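Local atomic coordinates of probable signal peptide protein (Ralstonia solanacearum, PDB entry 2QGU), a protein that binds a phospholipid and probably carries lipids across the periplasm between the outer and inner membranes. Residues E155-N159 with G160-Y164; S169-L173 with S174-K178. The protein carries 13 engineered substitutions. All blocks are in the same frame, centred on the assembly; numbering follows the deposited sequence.

Both contacts reach one antiparallel sheet, on either end of strand 160-168: interaction 1 is the tight hairpin by which strand 146-157 turns into it, and interaction 2 is the change from the short edge strand 171-172 into helix 173-188. Their centres lie about 20 Å apart and they do not touch. Each is partly buried. In 155-164 an exposed turn leads to a buried tryptophan and a tyrosine, held by a ladder of backbone bonds, a lysine-on-indole contact and waters. In 169-178 the first helical backbone bonds dominate, and the side chains of Leu173 and Tyr177 pack on helix 91-114. Val163 touches the bound phospholipid, whereas the side chain of Leu173 is about 6 Å from it.

Interaction 1. Residues E155-N159 with G160-Y164; sequences EKSPN and GWKVY. Engineered in segment 155-159: Pro158 (natural residue Ala).
Gly160 O is gripped by Ser157 from two directions: Ser157 N donates to it at 2.8 Å, and Ser157 OG lies 2.6 Å from it. The hydroxyl has a second acceptor in Asn159 OD1, 2.7 Å from Ser157 OG, so which of the two takes its one proton is not settled. The serine reaches both because OG sits between its backbone N and carbonyl carbon (chi1 69°). In return, Gly160 N bonds to Ser157 O, closing a type I turn through Pro158, an engineered residue, and Asn159. This is a two-residue beta hairpin loop; beyond it Glu155 and Lys162 form an antiparallel hydrogen-bonded pair, with Glu155 N to Lys162 O and Lys162 N to Glu155 O both 2.9 Å.

Lys156 and Trp161 are the non-hydrogen-bonded pair between. Lys156 CB stands over the centre of the six-membered ring of Trp161, 3.5 Å from its centroid, a CH-pi contact. From there the extended lysine chain runs obliquely across the indole, Lys156 CD coming 3.7 Å from Trp161 CE2, until NZ and Trp161 NE1 share a water. On the other face of the hairpin a second water joins Asn159 OD1 to Lys162 NZ. There Glu155 CB also packs on Tyr164, while Glu155 forms a salt bridge with Arg76 and Tyr164 OH bonds to Asp134. Lys156 thus packs through its methylenes, and each lysine's ammonium group meets its hairpin partner through a water, consistent with ammonium groups that stay hydrated at the surface while the indole stays buried.

Interaction 2. Residues S169-L173 with S174-K178; sequences SGLWL and SETYK
The Tyr177 ring meets Leu173 O at its edge, close to the ring plane, with Tyr177 CD2 3.1 Å from that oxygen. Tyr177 CG stands beside the backbone N (chi1 -71°), which brings the ring back alongside the first turn of the helix. Farther along the ring Leu173 CD2 approaches Tyr177 CE2 at 4.3 Å, a loose apolar contact. Phe101 of helix 91-114 meets the tyrosine with the ring planes at about 55°, and Leu104 and Leu105 also touch it. The other flat group, the Trp172 indole, makes a cation-pi contact with Arg153 of strand 146-157 and touches Asp165 and Asn167.

Trp172 occupies the N-cap position where edge strand 171-172 passes directly into helix 173-188. Trp172 O accepts from Thr176 N at 3.1 Å, nearly along the C=O axis, and a weak bond from Glu175 N. One residue on, Tyr177 N donates to Leu173 O (2.9 Å, 170° at the hydrogen). Thr176 OG1 lies 3.4 Å from Trp172 O and 4.0 Å from Leu171 CB. Ser174 OG instead bonds to Asp165 of strand 160-168, while the buried Leu173 side chain packs on Ile166, Leu105 and Tyr109, about 6 Å from the bound phospholipid.

Interaction 1. Residues E155-N159 with G160-Y164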
ATOM      1  N   GLU A 155      -6.993  -9.998  -4.252  1.00  7.61           N
ATOM      2  CA  GLU A 155      -6.859 -11.271  -4.950  1.00  9.24           C
ATOM      3  C   GLU A 155      -6.969 -12.428  -3.966  1.00  9.33           C
ATOM      4  O   GLU A 155      -6.371 -12.388  -2.889  1.00  8.89           O
ATOM      5  CB  GLU A 155      -5.525 -11.343  -5.699  1.00  8.76           C
ATOM      6  CG  GLU A 155      -5.354 -12.652  -6.474  1.00 10.65           C
ATOM      7  CD  GLU A 155      -3.972 -12.861  -7.067  1.00 11.82           C
ATOM      8  OE1 GLU A 155      -3.053 -12.050  -6.820  1.00 15.63           O
ATOM      9  OE2 GLU A 155      -3.812 -13.874  -7.789  1.00 16.87           O
ATOM     10  N   LYS A 156      -7.722 -13.459  -4.351  1.00 10.49           N
ATOM     11  CA  LYS A 156      -7.890 -14.632  -3.507  1.00 12.63           C
ATOM     12  C   LYS A 156      -6.766 -15.614  -3.783  1.00 14.17           C
ATOM     13  O   LYS A 156      -6.721 -16.230  -4.851  1.00 14.67           O
ATOM     14  CB  LYS A 156      -9.249 -15.298  -3.735  1.00 12.57           C
ATOM     15  CG  LYS A 156      -9.631 -16.249  -2.612  1.00 13.65           C
ATOM     16  CD  LYS A 156     -11.027 -16.796  -2.805  1.00 16.30           C
ATOM     17  CE  LYS A 156     -11.463 -17.585  -1.587  1.00 17.84           C
ATOM     18  NZ  LYS A 156     -12.894 -17.983  -1.701  1.00 20.20           N
ATOM     19  N   SER A 157      -5.862 -15.721  -2.808  1.00 16.22           N
ATOM     20  CA  SER A 157      -4.724 -16.635  -2.848  1.00 17.93           C
ATOM     21  C   SER A 157      -5.116 -17.942  -2.162  1.00 18.62           C
ATOM     22  O   SER A 157      -6.145 -17.990  -1.487  1.00 18.62           O
ATOM     23  CB  SER A 157      -3.514 -16.004  -2.137  1.00 18.07           C
ATOM     24  OG  SER A 157      -3.713 -15.888  -0.730  1.00 20.16           O
ATOM     25  N   PRO A 158      -4.306 -19.010  -2.337  1.00 19.50           N
ATOM     26  CA  PRO A 158      -4.508 -20.220  -1.534  1.00 20.04           C
ATOM     27  C   PRO A 158      -4.587 -19.937  -0.031  1.00 20.46           C
ATOM     28  O   PRO A 158      -5.319 -20.624   0.684  1.00 20.89           O
ATOM     29  CB  PRO A 158      -3.274 -21.059  -1.863  1.00 19.97           C
ATOM     30  CG  PRO A 158      -2.939 -20.669  -3.264  1.00 20.20           C
ATOM     31  CD  PRO A 158      -3.213 -19.186  -3.315  1.00 19.71           C
ATOM     32  N   ASN A 159      -3.859 -18.919   0.430  1.00 20.90           N
ATOM     33  CA  ASN A 159      -3.877 -18.532   1.843  1.00 20.99           C
ATOM     34  C   ASN A 159      -4.745 -17.306   2.165  1.00 20.21           C
ATOM     35  O   ASN A 159      -4.471 -16.570   3.112  1.00 20.80           O
ATOM     36  CB  ASN A 159      -2.451 -18.372   2.398  1.00 21.68           C
ATOM     37  CG  ASN A 159      -1.447 -17.940   1.339  1.00 23.13           C
ATOM     38  OD1 ASN A 159      -1.627 -16.926   0.663  1.00 25.88           O
ATOM     39  ND2 ASN A 159      -0.370 -18.713   1.200  1.00 24.98           N
ATOM     40  N   GLY A 160      -5.803 -17.105   1.380  1.00 19.22           N
ATOM     41  CA  GLY A 160      -6.808 -16.092   1.692  1.00 17.16           C
ATOM     42  C   GLY A 160      -6.795 -14.882   0.775  1.00 15.25           C
ATOM     43  O   GLY A 160      -5.970 -14.786  -0.134  1.00 15.63           O
ATOM     44  N   TRP A 161      -7.741 -13.976   1.010  1.00 13.44           N
ATOM     45  CA  TRP A 161      -7.810 -12.713   0.280  1.00 11.32           C
ATOM     46  C   TRP A 161      -6.695 -11.766   0.715  1.00 10.99           C
ATOM     47  O   TRP A 161      -6.478 -11.554   1.914  1.00 11.45           O
ATOM     48  CB  TRP A 161      -9.160 -12.037   0.515  1.00 10.16           C
ATOM     49  CG  TRP A 161     -10.282 -12.664  -0.217  1.00  9.58           C
ATOM     50  CD1 TRP A 161     -11.211 -13.533   0.289  1.00  9.42           C
ATOM     51  CD2 TRP A 161     -10.622 -12.460  -1.589  1.00  7.97           C
ATOM     52  NE1 TRP A 161     -12.103 -13.888  -0.695  1.00  9.05           N
ATOM     53  CE2 TRP A 161     -11.767 -13.245  -1.857  1.00  8.85           C
ATOM     54  CE3 TRP A 161     -10.067 -11.696  -2.626  1.00  8.26           C
ATOM     55  CZ2 TRP A 161     -12.372 -13.281  -3.114  1.00  8.48           C
ATOM     56  CZ3 TRP A 161     -10.665 -11.727  -3.870  1.00  8.51           C
ATOM     57  CH2 TRP A 161     -11.810 -12.516  -4.107  1.00  9.25           C
ATOM     58  N   LYS A 162      -5.995 -11.205  -0.270  1.00  9.49           N
ATOM     59  CA  LYS A 162      -4.921 -10.240  -0.020  1.00  8.99           C
ATOM     60  C   LYS A 162      -5.096  -8.983  -0.864  1.00  8.18           C
ATOM     61  O   LYS A 162      -5.337  -9.064  -2.067  1.00  7.88           O
ATOM     62  CB  LYS A 162      -3.549 -10.850  -0.333  1.00  9.35           C
ATOM     63  CG  LYS A 162      -3.200 -12.143   0.419  1.00 10.59           C
ATOM     64  CD  LYS A 162      -3.044 -11.902   1.907  1.00 12.86           C
ATOM     65  CE  LYS A 162      -2.729 -13.188   2.665  1.00 16.45           C
ATOM     66  NZ  LYS A 162      -1.284 -13.517   2.601  1.00 20.26           N
ATOM     67  N   VAL A 163      -4.942  -7.826  -0.225  1.00  7.80           N
ATOM     68  CA  VAL A 163      -4.923  -6.545  -0.932  1.00  7.57           C
ATOM     69  C   VAL A 163      -3.580  -6.355  -1.639  1.00  7.66           C
ATOM     70  O   VAL A 163      -2.525  -6.487  -1.012  1.00  8.01           O
ATOM     71  CB  VAL A 163      -5.146  -5.369   0.045  1.00  7.61           C
ATOM     72  CG1 VAL A 163      -5.046  -4.022  -0.679  1.00  8.38           C
ATOM     73  CG2 VAL A 163      -6.498  -5.504   0.754  1.00  8.82           C
ATOM     74  N   TYR A 164      -3.615  -6.049  -2.931  1.00  7.33           N
ATOM     75  CA  TYR A 164      -2.376  -5.813  -3.673  1.00  7.11           C
ATOM     76  C   TYR A 164      -2.282  -4.443  -4.346  1.00  7.14           C
ATOM     77  O   TYR A 164      -1.278  -4.133  -4.983  1.00  7.50           O
ATOM     78  CB  TYR A 164      -2.095  -6.955  -4.662  1.00  7.27           C
ATOM     79  CG  TYR A 164      -3.023  -7.000  -5.855  1.00  7.19           C
ATOM     80  CD1 TYR A 164      -4.216  -7.730  -5.815  1.00  7.16           C
ATOM     81  CD2 TYR A 164      -2.703  -6.324  -7.032  1.00  7.79           C
ATOM     82  CE1 TYR A 164      -5.068  -7.768  -6.916  1.00  7.89           C
ATOM     83  CE2 TYR A 164      -3.542  -6.361  -8.133  1.00  7.76           C
ATOM     84  CZ  TYR A 164      -4.721  -7.084  -8.072  1.00  7.81           C
ATOM     85  OH  TYR A 164      -5.542  -7.119  -9.177  1.00  9.78           O
TER
HETATM   86  O   HOH W   1     -14.400 -15.715  -0.832  1.00 15.53           O
HETATM   87  O   HOH W   2      -0.169 -14.362  -0.339  1.00 32.57           O

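Interaction 2. Residues S169-L173 with S174-K178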
ATOM      1  N   SER A 169      -6.931   9.307  -4.326  1.00  8.76           N
ATOM      2  CA  SER A 169      -7.158  10.466  -5.199  1.00  9.70           C
ATOM      3  C   SER A 169      -7.395  10.039  -6.654  1.00  9.95           C
ATOM      4  O   SER A 169      -6.934  10.687  -7.593  1.00 10.72           O
ATOM      5  CB  SER A 169      -5.997  11.462  -5.085  1.00 10.04           C
ATOM      6  OG  SER A 169      -5.834  11.929  -3.755  1.00 11.74           O
ATOM      7  N   GLY A 170      -8.108   8.930  -6.823  1.00  9.78           N
ATOM      8  CA  GLY A 170      -8.477   8.428  -8.139  1.00  9.77           C
ATOM      9  C   GLY A 170      -7.420   7.612  -8.868  1.00  9.76           C
ATOM     10  O   GLY A 170      -7.691   7.077  -9.944  1.00 10.60           O
ATOM     11  N   LEU A 171      -6.236   7.481  -8.272  1.00  9.20           N
ATOM     12  CA  LEU A 171      -5.103   6.821  -8.937  1.00  8.97           C
ATOM     13  C   LEU A 171      -4.693   5.530  -8.240  1.00  8.28           C
ATOM     14  O   LEU A 171      -4.560   5.503  -7.026  1.00  7.90           O
ATOM     15  CB  LEU A 171      -3.891   7.758  -8.991  1.00  9.65           C
ATOM     16  CG  LEU A 171      -4.060   9.125  -9.655  1.00 10.70           C
ATOM     17  CD1 LEU A 171      -2.796   9.951  -9.446  1.00 11.67           C
ATOM     18  CD2 LEU A 171      -4.379   8.972 -11.129  1.00 12.27           C
ATOM     19  N   TRP A 172      -4.464   4.474  -9.020  1.00  7.62           N
ATOM     20  CA  TRP A 172      -3.961   3.215  -8.472  1.00  7.18           C
ATOM     21  C   TRP A 172      -2.471   3.327  -8.248  1.00  7.49           C
ATOM     22  O   TRP A 172      -1.723   3.616  -9.180  1.00  7.71           O
ATOM     23  CB  TRP A 172      -4.250   2.051  -9.419  1.00  7.13           C
ATOM     24  CG  TRP A 172      -5.686   1.669  -9.424  1.00  7.14           C
ATOM     25  CD1 TRP A 172      -6.595   1.909 -10.416  1.00  7.03           C
ATOM     26  CD2 TRP A 172      -6.394   0.994  -8.379  1.00  6.08           C
ATOM     27  NE1 TRP A 172      -7.828   1.417 -10.053  1.00  7.44           N
ATOM     28  CE2 TRP A 172      -7.734   0.853  -8.807  1.00  6.12           C
ATOM     29  CE3 TRP A 172      -6.026   0.494  -7.122  1.00  6.22           C
ATOM     30  CZ2 TRP A 172      -8.714   0.229  -8.021  1.00  6.81           C
ATOM     31  CZ3 TRP A 172      -7.000  -0.123  -6.338  1.00  6.18           C
ATOM     32  CH2 TRP A 172      -8.330  -0.246  -6.792  1.00  6.54           C
ATOM     33  N   LEU A 173      -2.034   3.083  -7.019  1.00  7.77           N
ATOM     34  CA  LEU A 173      -0.613   3.233  -6.699  1.00  7.85           C
ATOM     35  C   LEU A 173       0.296   2.340  -7.546  1.00  7.93           C
ATOM     36  O   LEU A 173       1.357   2.785  -7.982  1.00  8.11           O
ATOM     37  CB  LEU A 173      -0.352   3.028  -5.205  1.00  8.67           C
ATOM     38  CG  LEU A 173      -0.835   4.107  -4.223  1.00 10.58           C
ATOM     39  CD1 LEU A 173      -0.086   3.962  -2.909  1.00 11.68           C
ATOM     40  CD2 LEU A 173      -0.679   5.535  -4.763  1.00 12.88           C
ATOM     41  N   SER A 174      -0.116   1.106  -7.814  1.00  7.36           N
ATOM     42  CA  SER A 174       0.738   0.236  -8.630  1.00  7.74           C
ATOM     43  C   SER A 174       0.965   0.824 -10.020  1.00  8.15           C
ATOM     44  O   SER A 174       2.044   0.648 -10.593  1.00  8.59           O
ATOM     45  CB  SER A 174       0.210  -1.201  -8.709  1.00  7.88           C
ATOM     46  OG  SER A 174      -0.879  -1.302  -9.601  1.00  8.68           O
ATOM     47  N   GLU A 175      -0.031   1.540 -10.542  1.00  8.37           N
ATOM     48  CA  GLU A 175       0.081   2.176 -11.856  1.00  9.16           C
ATOM     49  C   GLU A 175       0.974   3.411 -11.810  1.00  8.79           C
ATOM     50  O   GLU A 175       1.836   3.586 -12.671  1.00  9.13           O
ATOM     51  CB  GLU A 175      -1.302   2.527 -12.423  1.00  9.52           C
ATOM     52  CG  GLU A 175      -1.298   2.956 -13.894  1.00 14.15           C
ATOM     53  CD  GLU A 175      -0.944   1.831 -14.877  1.00 18.53           C
ATOM     54  OE1 GLU A 175      -0.955   0.639 -14.494  1.00 21.73           O
ATOM     55  OE2 GLU A 175      -0.657   2.146 -16.053  1.00 22.53           O
ATOM     56  N   THR A 176       0.779   4.261 -10.810  1.00  8.93           N
ATOM     57  CA  THR A 176       1.624   5.434 -10.643  1.00  8.97           C
ATOM     58  C   THR A 176       3.086   5.022 -10.560  1.00  8.99           C
ATOM     59  O   THR A 176       3.942   5.587 -11.251  1.00  8.88           O
ATOM     60  CB  THR A 176       1.244   6.216  -9.385  1.00  9.35           C
ATOM     61  OG1 THR A 176      -0.124   6.632  -9.482  1.00 10.21           O
ATOM     62  CG2 THR A 176       2.135   7.438  -9.208  1.00  9.58           C
ATOM     63  N   TYR A 177       3.367   4.028  -9.724  1.00  8.57           N
ATOM     64  CA  TYR A 177       4.747   3.594  -9.536  1.00  8.50           C
ATOM     65  C   TYR A 177       5.290   2.763 -10.689  1.00  8.51           C
ATOM     66  O   TYR A 177       6.485   2.807 -10.961  1.00  8.51           O
ATOM     67  CB  TYR A 177       4.936   2.944  -8.164  1.00  8.64           C
ATOM     68  CG  TYR A 177       4.853   3.988  -7.076  1.00  8.57           C
ATOM     69  CD1 TYR A 177       5.955   4.785  -6.767  1.00  9.20           C
ATOM     70  CD2 TYR A 177       3.662   4.218  -6.386  1.00  8.30           C
ATOM     71  CE1 TYR A 177       5.882   5.766  -5.788  1.00  9.63           C
ATOM     72  CE2 TYR A 177       3.574   5.196  -5.408  1.00  8.56           C
ATOM     73  CZ  TYR A 177       4.690   5.965  -5.106  1.00  9.06           C
ATOM     74  OH  TYR A 177       4.614   6.936  -4.142  1.00 11.04           O
ATOM     75  N   LYS A 178       4.423   2.051 -11.404  1.00  8.55           N
ATOM     76  CA  LYS A 178       4.840   1.403 -12.650  1.00  9.09           C
ATOM     77  C   LYS A 178       5.418   2.436 -13.611  1.00  9.44           C
ATOM     78  O   LYS A 178       6.504   2.236 -14.182  1.00  9.44           O
ATOM     79  CB  LYS A 178       3.675   0.659 -13.314  1.00  9.57           C
ATOM     80  CG  LYS A 178       4.068  -0.108 -14.572  1.00 11.66           C
ATOM     81  CD  LYS A 178       2.841  -0.718 -15.233  1.00 15.00           C
ATOM     82  CE  LYS A 178       3.161  -1.252 -16.617  1.00 18.90           C
ATOM     83  NZ  LYS A 178       3.463  -0.148 -17.578  1.00 22.09           N
TER